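PDB 1WZ8: enoyl-CoA hydratase, which probably catalyses the reversible hydration of 2-enoyl-CoA thioesters to 3-hydroxyacyl-CoA, as a hexameric member of the crotonase family. Local coordinates for residues 16-21 with 198-203; 108-113 with 194-199; 114-119 with 134-139; 122-127 with 154-159; 127-132 with 184-189. One frame throughout, in Å; residues are numbered along the deposited sequence.

Contact 1: 16-21 with 198-203; sequences WPRPGV and KALEVA
V21 and A203 bring the two backbones closest, with CA atoms 6.5 Å apart, and the gap widens toward R18 and L200. The chain reverses through a type II beta turn from R18 to V21, closed by V21 N to R18 O, and G20 supplies its positive phi. Across from it runs one face of helix 195-207. L200 carries the contact. Its CG is anti to the backbone N (chi1 179°), and the two methyls part company: CD1 packs on CG of the P17 ring at 3.8 Å, while CD2 lies over one face of the R18 guanidinium, toward its rim, 3.6 Å from NH1. That same NH1 donates to P17 O at 2.8 Å, the acceptor lying in the guanidinium plane, which helps hold the group flat above the methyl. V21 CG1 meets A203 CB at 3.8 Å. An alanine at L200 would probably open a gap beside the P17 ring and take away the methyl that lies over one guanidinium face. V21 and L200 also touch L59 of strand 57-62, so the hairpin between strands 12-18 and 21-26 joins the helix at this end of the large sheet.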
# COMPACT_ATOMS: atom_id res chain seq x y z
N TRP A 16 34.95 7.49 19.51
CA TRP A 16 35.18 7.79 18.10
C TRP A 16 36.39 6.99 17.62
O TRP A 16 37.49 7.54 17.49
CB TRP A 16 35.47 9.29 17.89
CG TRP A 16 34.37 10.23 18.31
CD1 TRP A 16 34.25 10.88 19.51
CD2 TRP A 16 33.25 10.66 17.52
NE1 TRP A 16 33.14 11.69 19.50
CE2 TRP A 16 32.51 11.57 18.29
CE3 TRP A 16 32.82 10.36 16.22
CZ2 TRP A 16 31.34 12.19 17.81
CZ3 TRP A 16 31.66 10.98 15.74
CH2 TRP A 16 30.94 11.88 16.54
N PRO A 17 36.22 5.69 17.35
CA PRO A 17 37.33 4.86 16.89
C PRO A 17 37.97 5.35 15.59
O PRO A 17 39.16 5.13 15.36
CB PRO A 17 36.69 3.47 16.75
CG PRO A 17 35.28 3.79 16.39
CD PRO A 17 34.96 4.92 17.34
N ARG A 18 37.17 6.00 14.75
CA ARG A 18 37.64 6.55 13.48
C ARG A 18 36.91 7.86 13.25
O ARG A 18 35.83 8.08 13.78
CB ARG A 18 37.34 5.58 12.32
CG ARG A 18 38.17 4.30 12.33
CD ARG A 18 39.64 4.57 12.03
NE ARG A 18 40.40 3.33 11.91
CZ ARG A 18 40.73 2.56 12.94
NH1 ARG A 18 40.37 2.88 14.17
NH2 ARG A 18 41.42 1.44 12.73
N PRO A 19 37.51 8.76 12.45
CA PRO A 19 36.88 10.06 12.17
C PRO A 19 35.44 9.94 11.68
O PRO A 19 35.17 9.26 10.69
CB PRO A 19 37.79 10.65 11.10
CG PRO A 19 39.13 10.07 11.44
CD PRO A 19 38.80 8.64 11.75
N GLY A 20 34.52 10.59 12.39
CA GLY A 20 33.12 10.56 12.00
C GLY A 20 32.35 9.32 12.38
O GLY A 20 31.14 9.24 12.16
N VAL A 21 33.03 8.33 12.96
CA VAL A 21 32.37 7.10 13.36
C VAL A 21 32.07 7.09 14.85
O VAL A 21 32.98 6.95 15.67
CB VAL A 21 33.24 5.86 13.03
CG1 VAL A 21 32.51 4.59 13.44
CG2 VAL A 21 33.58 5.84 11.54
N LYS A 198 36.15 -5.75 10.51
CA LYS A 198 35.47 -5.51 9.25
C LYS A 198 34.33 -4.51 9.43
O LYS A 198 34.10 -3.65 8.58
CB LYS A 198 34.91 -6.82 8.68
CG LYS A 198 34.19 -6.68 7.34
CD LYS A 198 35.14 -6.25 6.23
CE LYS A 198 34.44 -6.17 4.88
NZ LYS A 198 35.37 -5.79 3.77
N ALA A 199 33.61 -4.62 10.54
CA ALA A 199 32.50 -3.70 10.79
C ALA A 199 33.03 -2.27 10.88
O ALA A 199 32.43 -1.34 10.35
CB ALA A 199 31.78 -4.08 12.08
N LEU A 200 34.16 -2.10 11.56
CA LEU A 200 34.75 -0.77 11.70
C LEU A 200 35.19 -0.25 10.33
O LEU A 200 35.01 0.93 10.01
CB LEU A 200 35.96 -0.83 12.65
CG LEU A 200 36.69 0.50 12.87
CD1 LEU A 200 35.71 1.54 13.39
CD2 LEU A 200 37.84 0.29 13.84
N GLU A 201 35.75 -1.13 9.51
CA GLU A 201 36.18 -0.76 8.16
C GLU A 201 34.99 -0.26 7.35
O GLU A 201 35.08 0.74 6.61
CB GLU A 201 36.81 -1.98 7.47
CG GLU A 201 37.29 -1.71 6.05
CD GLU A 201 37.65 -2.99 5.31
OE1 GLU A 201 38.49 -3.76 5.82
OE2 GLU A 201 37.08 -3.22 4.23
N VAL A 202 33.87 -0.96 7.48
CA VAL A 202 32.65 -0.58 6.77
C VAL A 202 32.18 0.78 7.27
O VAL A 202 31.86 1.67 6.48
CB VAL A 202 31.53 -1.63 7.01
CG1 VAL A 202 30.22 -1.15 6.39
CG2 VAL A 202 31.94 -2.97 6.39
N ALA A 203 32.15 0.95 8.59
CA ALA A 203 31.71 2.21 9.17
C ALA A 203 32.60 3.36 8.72
O ALA A 203 32.10 4.43 8.38
CB ALA A 203 31.71 2.11 10.69

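Contact 2: 108-113 with 194-199; sequences VAAVEK and KVYEKA
A110 and A199 meet methyl to methyl, CB to CB at 3.6 Å; the small side chains permit the close approach of strand 108-111 and helix 195-199, which run antiparallel (168°) with axes 7.6 Å apart. The A110 methyl also sits at the edge of the Y196 ring, near its plane, with CD1 the closest ring atom. Beside them V195 has CG1 anti to the backbone N (chi1 177°). This methyl packs against E112 CG at 3.8 Å and lies equally near V111 O, so it touches both the glutamate's aliphatic part and the strand backbone. Beyond CG the E112 chain is extended. Its carboxylate plane is turned 38° from the Y196 ring, and OE2 comes 4.1 Å from Y196 CB. A water links the two segments here, donating to E112 OE2 at 2.8 Å and accepting from Y196 N at 3.0 Å, so an N-H of the first helical turn is satisfied. R61 makes a salt bridge with E112 OE1 and a cation-pi contact with the Y196 ring, while Y196 OH bonds E23. At the other end V108 CG1 rests 3.7 Å from A199 O. Helix 195-207 thus covers one face of the large sheet, where strand 107-111 lies between 57-62 and 128-132: A199 also touches L59 and V130, and V195 reaches V190 on strand 188-190.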
# COMPACT_ATOMS: atom_id res chain seq x y z
N VAL A 108 25.98 0.67 11.42
CA VAL A 108 26.62 -0.62 11.18
C VAL A 108 26.63 -1.40 12.49
O VAL A 108 26.87 -0.82 13.55
CB VAL A 108 28.09 -0.44 10.72
CG1 VAL A 108 28.74 -1.80 10.51
CG2 VAL A 108 28.14 0.39 9.45
N ALA A 109 26.36 -2.69 12.42
CA ALA A 109 26.37 -3.53 13.61
C ALA A 109 27.45 -4.60 13.52
O ALA A 109 27.53 -5.32 12.53
CB ALA A 109 25.01 -4.18 13.81
N ALA A 110 28.29 -4.68 14.55
CA ALA A 110 29.34 -5.70 14.59
C ALA A 110 28.72 -6.81 15.43
O ALA A 110 28.84 -6.83 16.65
CB ALA A 110 30.59 -5.14 15.28
N VAL A 111 28.05 -7.74 14.75
CA VAL A 111 27.35 -8.82 15.43
C VAL A 111 28.26 -10.00 15.77
O VAL A 111 28.48 -10.89 14.96
CB VAL A 111 26.18 -9.31 14.56
CG1 VAL A 111 25.22 -10.14 15.38
CG2 VAL A 111 25.46 -8.10 13.95
N GLU A 112 28.77 -9.98 17.00
CA GLU A 112 29.67 -11.01 17.48
C GLU A 112 28.99 -12.12 18.28
O GLU A 112 28.21 -11.85 19.19
CB GLU A 112 30.75 -10.38 18.36
CG GLU A 112 31.62 -9.34 17.67
CD GLU A 112 32.52 -8.60 18.64
OE1 GLU A 112 31.99 -7.84 19.49
OE2 GLU A 112 33.75 -8.78 18.57
N LYS A 113 29.30 -13.36 17.91
CA LYS A 113 28.80 -14.55 18.59
C LYS A 113 27.31 -14.83 18.70
O LYS A 113 26.86 -15.92 18.34
CB LYS A 113 29.39 -14.63 20.00
CG LYS A 113 30.91 -14.67 20.04
CD LYS A 113 31.41 -14.89 21.46
CE LYS A 113 32.93 -14.85 21.51
NZ LYS A 113 33.44 -13.54 21.02
N LYS A 194 37.37 -11.54 12.94
CA LYS A 194 37.44 -10.35 12.11
C LYS A 194 36.17 -9.49 12.11
O LYS A 194 36.14 -8.46 11.44
CB LYS A 194 37.75 -10.74 10.67
CG LYS A 194 39.05 -11.50 10.48
CD LYS A 194 40.25 -10.58 10.58
CE LYS A 194 41.54 -11.32 10.27
NZ LYS A 194 42.70 -10.38 10.20
N VAL A 195 35.15 -9.91 12.84
CA VAL A 195 33.88 -9.17 12.85
C VAL A 195 34.02 -7.69 13.17
O VAL A 195 33.67 -6.84 12.34
CB VAL A 195 32.87 -9.82 13.84
CG1 VAL A 195 31.58 -9.00 13.88
CG2 VAL A 195 32.57 -11.25 13.39
N TYR A 196 34.51 -7.36 14.36
CA TYR A 196 34.66 -5.95 14.72
C TYR A 196 35.54 -5.21 13.72
O TYR A 196 35.21 -4.10 13.28
CB TYR A 196 35.24 -5.80 16.12
CG TYR A 196 35.47 -4.35 16.49
CD1 TYR A 196 34.40 -3.48 16.67
CD2 TYR A 196 36.77 -3.83 16.60
CE1 TYR A 196 34.61 -2.13 16.95
CE2 TYR A 196 36.98 -2.48 16.88
CZ TYR A 196 35.90 -1.64 17.06
OH TYR A 196 36.10 -0.30 17.33
N GLU A 197 36.67 -5.80 13.35
CA GLU A 197 37.59 -5.18 12.40
C GLU A 197 36.91 -4.81 11.08
O GLU A 197 37.09 -3.70 10.58
CB GLU A 197 38.77 -6.11 12.13
CG GLU A 197 39.66 -5.68 10.98
CD GLU A 197 40.86 -6.59 10.80
OE1 GLU A 197 41.71 -6.63 11.71
OE2 GLU A 197 40.95 -7.28 9.76
N LYS A 198 36.15 -5.75 10.51
CA LYS A 198 35.47 -5.51 9.25
C LYS A 198 34.33 -4.51 9.43
O LYS A 198 34.10 -3.65 8.58
CB LYS A 198 34.91 -6.82 8.68
CG LYS A 198 34.19 -6.68 7.34
CD LYS A 198 35.14 -6.25 6.23
CE LYS A 198 34.44 -6.17 4.88
NZ LYS A 198 35.37 -5.79 3.77
N ALA A 199 33.61 -4.62 10.54
CA ALA A 199 32.50 -3.70 10.79
C ALA A 199 33.03 -2.27 10.88
O ALA A 199 32.43 -1.34 10.35
CB ALA A 199 31.78 -4.08 12.08
O HOH W 1 35.36 -9.41 16.32

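Contact 3: 114-119 with 134-139; sequences VAVGAG and GTRLLD
V114 begins a parallel pairing with R136: its CA makes a C-H...O contact with R136 O, and its N lies near the T135 methyl CG2. A115 bonds this strand through both its N and its O. A115 N donates to R136 O at 3.1 Å, nearly along the C=O axis, and A115 O accepts from L138 N at 3.1 Å and 166°. The A115 methyl is pressed against L137 CD2 at 3.4 Å, tighter than usual for two carbons. These strands belong to the smaller sheet, in which 136-138 lies between 114-116 and 175-176; the chain joining the parallel pair passes through helix 118-125 and strand 128-132 of the larger sheet, as in the spiral core of crotonases. V116 lies on the same face as V114 and R136. With CG1 anti to the backbone N (chi1 179°), it sets CG1 3.3 Å from L138 O and CG2 over one face of the R136 guanidinium, 4.0 Å from NH2. An alanine at V116 would probably take the CG2 methyl from that guanidinium face and open a gap beside L138 CB. G117 N is shared by two carbonyls, bonding L138 O at 3.2 Å and, weakly, D139 O. G117, whose phi is positive, occupies the N-cap position of helix 118-125, whose start in this family supplies an oxyanion-hole N-H; a 2-methyl-2,4-pentanediol bound near G117, probably from the crystallisation liquor, is consistent with a pocket there. G119 N then bonds back to V116 O at 2.7 Å, where a side chain at G119 would clash.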
# COMPACT_ATOMS: atom_id res chain seq x y z
N VAL A 114 26.54 -13.88 19.23
CA VAL A 114 25.12 -14.10 19.40
C VAL A 114 24.24 -12.86 19.18
O VAL A 114 24.59 -11.75 19.56
CB VAL A 114 24.81 -14.62 20.83
CG1 VAL A 114 23.34 -14.99 20.94
CG2 VAL A 114 25.69 -15.82 21.16
N ALA A 115 23.08 -13.10 18.56
CA ALA A 115 22.09 -12.06 18.30
C ALA A 115 20.76 -12.79 18.33
O ALA A 115 20.40 -13.49 17.39
CB ALA A 115 22.32 -11.42 16.93
N VAL A 116 20.03 -12.63 19.44
CA VAL A 116 18.74 -13.28 19.63
C VAL A 116 17.70 -12.27 20.12
O VAL A 116 18.04 -11.31 20.82
CB VAL A 116 18.85 -14.43 20.67
CG1 VAL A 116 17.50 -15.08 20.88
CG2 VAL A 116 19.89 -15.46 20.23
N GLY A 117 16.44 -12.49 19.75
CA GLY A 117 15.37 -11.60 20.17
C GLY A 117 15.65 -10.14 19.89
O GLY A 117 15.94 -9.76 18.75
N ALA A 118 15.57 -9.31 20.93
CA ALA A 118 15.82 -7.88 20.78
C ALA A 118 17.22 -7.66 20.23
O ALA A 118 17.48 -6.66 19.56
CB ALA A 118 15.67 -7.18 22.13
N GLY A 119 18.13 -8.59 20.51
CA GLY A 119 19.49 -8.47 20.01
C GLY A 119 19.51 -8.55 18.49
O GLY A 119 20.19 -7.77 17.82
N GLY A 134 30.43 -18.13 12.29
CA GLY A 134 29.86 -18.96 13.34
C GLY A 134 28.89 -18.28 14.28
O GLY A 134 28.43 -18.88 15.26
N THR A 135 28.56 -17.02 14.01
CA THR A 135 27.62 -16.29 14.86
C THR A 135 26.28 -17.01 14.86
O THR A 135 25.88 -17.58 13.85
CB THR A 135 27.42 -14.84 14.35
OG1 THR A 135 28.67 -14.15 14.36
CG2 THR A 135 26.43 -14.08 15.24
N ARG A 136 25.58 -16.98 15.99
CA ARG A 136 24.27 -17.62 16.10
C ARG A 136 23.19 -16.54 16.03
O ARG A 136 23.16 -15.65 16.87
CB ARG A 136 24.16 -18.39 17.42
CG ARG A 136 22.84 -19.14 17.60
CD ARG A 136 22.91 -20.11 18.77
NE ARG A 136 22.74 -19.46 20.07
CZ ARG A 136 21.58 -19.34 20.70
NH1 ARG A 136 20.47 -19.83 20.16
NH2 ARG A 136 21.51 -18.73 21.88
N LEU A 137 22.31 -16.63 15.03
CA LEU A 137 21.23 -15.66 14.87
C LEU A 137 19.90 -16.38 15.03
O LEU A 137 19.61 -17.33 14.30
CB LEU A 137 21.31 -15.00 13.49
CG LEU A 137 22.66 -14.37 13.14
CD1 LEU A 137 22.62 -13.79 11.74
CD2 LEU A 137 23.01 -13.28 14.15
N LEU A 138 19.10 -15.93 15.98
CA LEU A 138 17.82 -16.58 16.25
C LEU A 138 16.76 -15.61 16.76
O LEU A 138 17.01 -14.82 17.67
CB LEU A 138 18.04 -17.70 17.27
CG LEU A 138 16.87 -18.55 17.77
CD1 LEU A 138 16.24 -19.34 16.64
CD2 LEU A 138 17.40 -19.49 18.82
N ASP A 139 15.57 -15.67 16.18
CA ASP A 139 14.49 -14.82 16.62
C ASP A 139 14.19 -15.28 18.05
O ASP A 139 14.20 -14.48 18.99
CB ASP A 139 13.27 -15.02 15.75
CG ASP A 139 12.07 -14.25 16.25
OD1 ASP A 139 12.00 -13.02 16.02
OD2 ASP A 139 11.21 -14.87 16.91

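Contact 4: 122-127 with 154-159; sequences LALAAD and LLWPLL
L124, on the last turn of helix 118-125, gives up the most surface and faces three residues of 154-159. Its CG is anti to the carbonyl carbon (chi1 -61°), and its atoms divide the work. CB takes the CD1 methyl of L155 at 3.5 Å, whereas CD1 reaches farther, to W156 and L159. L155 is the second main partner. Its CD1 lodges against the backbone as well as the side chain, 3.6 Å from L124 C and 3.8 Å from A125 N, so this one methyl packs on the backbone of the last turn, just before A126 leaves helical geometry. W156 comes in obliquely at the pyrrole part of the indole, with NE1 3.5 Å and ring atom CD1 4.1 Å from L124 CD1. L159, one turn on, brings its own CD1 to 4.1 Å from the same L124 methyl. L124 and L159 both continue onto L185, and L155 and L159 onto Y225 of helix 211-226, so the cluster lies where several helices converge. L159 also packs on A163 of a second subunit. The chemistry is almost wholly that of hydrocarbon: buried methyls and methylenes meet without a direct bond between the two segments, so fit rather than direction holds them. The one polar side-chain group among them, the indole N-H, bonds H151 NE2, which satisfies it inside the apolar setting and probably limits rotation of the ring against which L124 rests.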
# COMPACT_ATOMS: atom_id res chain seq x y z
N LEU A 122 17.92 -5.36 16.86
CA LEU A 122 18.83 -4.23 16.74
C LEU A 122 19.82 -4.47 15.62
O LEU A 122 20.10 -3.57 14.83
CB LEU A 122 19.57 -4.01 18.07
CG LEU A 122 20.54 -2.83 18.15
CD1 LEU A 122 19.81 -1.54 17.79
CD2 LEU A 122 21.13 -2.76 19.55
N ALA A 123 20.34 -5.70 15.54
CA ALA A 123 21.30 -6.07 14.51
C ALA A 123 20.74 -5.90 13.10
O ALA A 123 21.42 -5.39 12.20
CB ALA A 123 21.75 -7.51 14.70
N LEU A 124 19.50 -6.35 12.91
CA LEU A 124 18.88 -6.25 11.59
C LEU A 124 18.29 -4.87 11.28
O LEU A 124 18.04 -4.56 10.11
CB LEU A 124 17.80 -7.32 11.44
CG LEU A 124 18.30 -8.77 11.55
CD1 LEU A 124 17.17 -9.73 11.18
CD2 LEU A 124 19.51 -8.97 10.63
N ALA A 125 18.08 -4.04 12.29
CA ALA A 125 17.56 -2.70 12.05
C ALA A 125 18.69 -1.83 11.50
O ALA A 125 18.45 -0.84 10.80
CB ALA A 125 17.02 -2.09 13.34
N ALA A 126 19.92 -2.22 11.81
CA ALA A 126 21.08 -1.48 11.33
C ALA A 126 21.07 -1.59 9.81
O ALA A 126 20.49 -2.51 9.25
CB ALA A 126 22.36 -2.08 11.90
N ASP A 127 21.72 -0.64 9.15
CA ASP A 127 21.77 -0.65 7.70
C ASP A 127 22.66 -1.75 7.18
O ASP A 127 22.36 -2.39 6.17
CB ASP A 127 22.26 0.71 7.21
CG ASP A 127 21.34 1.83 7.65
OD1 ASP A 127 20.23 1.93 7.09
OD2 ASP A 127 21.71 2.59 8.56
N LEU A 154 8.61 -6.99 10.34
CA LEU A 154 8.95 -5.77 9.60
C LEU A 154 10.13 -6.01 8.66
O LEU A 154 10.12 -5.60 7.49
CB LEU A 154 9.33 -4.63 10.55
CG LEU A 154 9.72 -3.33 9.84
CD1 LEU A 154 8.47 -2.70 9.25
CD2 LEU A 154 10.39 -2.36 10.80
N LEU A 155 11.14 -6.70 9.17
CA LEU A 155 12.37 -6.92 8.43
C LEU A 155 12.60 -8.19 7.60
O LEU A 155 13.04 -8.09 6.46
CB LEU A 155 13.55 -6.76 9.40
CG LEU A 155 13.53 -5.53 10.32
CD1 LEU A 155 14.73 -5.55 11.27
CD2 LEU A 155 13.54 -4.25 9.49
N TRP A 156 12.29 -9.36 8.14
CA TRP A 156 12.57 -10.61 7.42
C TRP A 156 12.05 -10.83 6.00
O TRP A 156 12.80 -11.27 5.13
CB TRP A 156 12.18 -11.82 8.28
CG TRP A 156 13.14 -12.09 9.40
CD1 TRP A 156 13.48 -11.23 10.42
CD2 TRP A 156 13.87 -13.30 9.64
NE1 TRP A 156 14.37 -11.84 11.27
CE2 TRP A 156 14.63 -13.10 10.82
CE3 TRP A 156 13.96 -14.53 8.98
CZ2 TRP A 156 15.46 -14.10 11.35
CZ3 TRP A 156 14.79 -15.51 9.50
CH2 TRP A 156 15.53 -15.29 10.68
N PRO A 157 10.77 -10.54 5.73
CA PRO A 157 10.30 -10.77 4.36
C PRO A 157 11.13 -10.09 3.27
O PRO A 157 11.40 -10.70 2.23
CB PRO A 157 8.86 -10.26 4.39
CG PRO A 157 8.44 -10.56 5.81
CD PRO A 157 9.66 -10.10 6.59
N LEU A 158 11.52 -8.84 3.51
CA LEU A 158 12.31 -8.10 2.54
C LEU A 158 13.80 -8.40 2.61
O LEU A 158 14.59 -7.82 1.86
CB LEU A 158 12.09 -6.59 2.69
CG LEU A 158 10.77 -6.03 2.17
CD1 LEU A 158 10.74 -4.52 2.37
CD2 LEU A 158 10.60 -6.37 0.69
N LEU A 159 14.18 -9.31 3.50
CA LEU A 159 15.59 -9.68 3.63
C LEU A 159 15.85 -11.06 3.03
O LEU A 159 16.74 -11.22 2.19
CB LEU A 159 16.02 -9.69 5.10
CG LEU A 159 16.19 -8.33 5.80
CD1 LEU A 159 16.56 -8.56 7.25
CD2 LEU A 159 17.28 -7.51 5.11

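Contact 5: 127-132 with 184-189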
# COMPACT_ATOMS: atom_id res chain seq x y z
N ASP A 127 21.72 -0.64 9.15
CA ASP A 127 21.77 -0.65 7.70
C ASP A 127 22.66 -1.75 7.18
O ASP A 127 22.36 -2.39 6.17
CB ASP A 127 22.26 0.71 7.21
CG ASP A 127 21.34 1.83 7.65
OD1 ASP A 127 20.23 1.93 7.09
OD2 ASP A 127 21.71 2.59 8.56
N ILE A 128 23.77 -1.98 7.87
CA ILE A 128 24.70 -3.03 7.46
C ILE A 128 25.12 -3.81 8.69
O ILE A 128 25.55 -3.23 9.69
CB ILE A 128 25.95 -2.43 6.78
CG1 ILE A 128 25.55 -1.72 5.49
CG2 ILE A 128 26.95 -3.54 6.49
CD1 ILE A 128 26.70 -1.07 4.75
N ALA A 129 24.98 -5.12 8.63
CA ALA A 129 25.38 -5.97 9.74
C ALA A 129 26.50 -6.86 9.26
O ALA A 129 26.42 -7.44 8.18
CB ALA A 129 24.21 -6.82 10.23
N VAL A 130 27.55 -6.95 10.06
CA VAL A 130 28.68 -7.81 9.74
C VAL A 130 28.63 -8.89 10.80
O VAL A 130 28.67 -8.60 12.00
CB VAL A 130 30.03 -7.06 9.85
CG1 VAL A 130 31.17 -8.01 9.52
CG2 VAL A 130 30.04 -5.87 8.90
N VAL A 131 28.51 -10.15 10.37
CA VAL A 131 28.46 -11.25 11.32
C VAL A 131 29.65 -12.18 11.13
O VAL A 131 30.37 -12.09 10.14
CB VAL A 131 27.17 -12.09 11.17
CG1 VAL A 131 25.95 -11.20 11.28
CG2 VAL A 131 27.17 -12.84 9.83
N GLY A 132 29.84 -13.06 12.11
CA GLY A 132 30.91 -14.03 12.01
C GLY A 132 30.31 -15.26 11.35
O GLY A 132 29.11 -15.48 11.43
N GLY A 184 20.73 -13.81 2.59
CA GLY A 184 20.52 -12.38 2.35
C GLY A 184 20.03 -11.64 3.58
O GLY A 184 19.62 -10.48 3.49
N LEU A 185 20.07 -12.29 4.74
CA LEU A 185 19.62 -11.66 5.98
C LEU A 185 20.59 -10.56 6.40
O LEU A 185 20.19 -9.54 6.95
CB LEU A 185 19.51 -12.70 7.10
CG LEU A 185 18.88 -12.18 8.40
CD1 LEU A 185 17.38 -12.04 8.20
CD2 LEU A 185 19.17 -13.15 9.54
N VAL A 186 21.88 -10.80 6.16
CA VAL A 186 22.92 -9.83 6.51
C VAL A 186 23.86 -9.66 5.32
O VAL A 186 23.93 -10.52 4.44
CB VAL A 186 23.74 -10.29 7.73
CG1 VAL A 186 22.83 -10.41 8.94
CG2 VAL A 186 24.42 -11.63 7.44
N ALA A 187 24.60 -8.55 5.31
CA ALA A 187 25.50 -8.24 4.20
C ALA A 187 26.79 -9.05 4.11
O ALA A 187 27.17 -9.50 3.03
CB ALA A 187 25.85 -6.75 4.22
N LEU A 188 27.47 -9.21 5.24
CA LEU A 188 28.74 -9.93 5.24
C LEU A 188 28.89 -10.89 6.39
O LEU A 188 28.38 -10.66 7.48
CB LEU A 188 29.90 -8.93 5.31
CG LEU A 188 30.07 -7.89 4.21
CD1 LEU A 188 31.04 -6.82 4.71
CD2 LEU A 188 30.58 -8.54 2.92
N ALA A 189 29.61 -11.98 6.12
CA ALA A 189 29.91 -12.99 7.13
C ALA A 189 31.40 -13.21 6.99
O ALA A 189 31.86 -13.68 5.96
CB ALA A 189 29.15 -14.28 6.85
O HOH W 2 23.49 -6.30 6.45
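V131 and V186 face each other tip to tip, each with CG1 anti to the carbonyl carbon (chi1 -55° and -62°) and CG2 in the crowded position between backbone N and carbonyl carbon. The two CG2 methyls therefore meet at 3.8 Å, and the two CG1 methyls at 4.0 Å. V186 CG1 also touches the A129 methyl, while V131 CG2 passes 3.4 Å from L188 O and lies 3.9 Å from A189 CB. The backbones pair in parallel, V130 with L188 and V131 with A189. V131 N donates to L188 O at 2.9 Å in an almost straight bond (179°), the donor tilted out of the carbonyl plane, and A189 CA makes a C-H...O contact with V131 O. Toward I128 the two segments draw apart. A water fills the place of a direct bond there, accepting from both A129 N (2.9 Å) and A187 N (2.8 Å), so two buried N-H groups share one oxygen. The other face holds V130 and L188, with I128 CG2 beside the A187 methyl. Strand 188-190 is thereby added next to 128-132 as the outermost strand of the large sheet within this chain. Helix 195-207 covers V130 and L188, helix 177-183 packs on V186 and A189, and a second subunit packs here, its K164 bonding A187 O and its Y167 lying on A187 and L188.

In the fold
From the N terminus, contact 1 opens at the first hairpin and closes the widest loop, on helix 195-207. Contact 2 leaves from strand 107-111 and ends on the same helix, sharing K198 and A199 with contact 1; both lay that helix on the large sheet. Contacts 3, 4 and 5 all nest inside these two loops. They start in close succession, at 114, 122 and 127, and close in the same order, so each crosses the others: contact 3 pairs strands of the small sheet, contact 4 ties helix 118-125 to the helices at 154-159, and contact 5 adds the last strand of the large sheet within this chain. L185 touches residues of both 3 and 4.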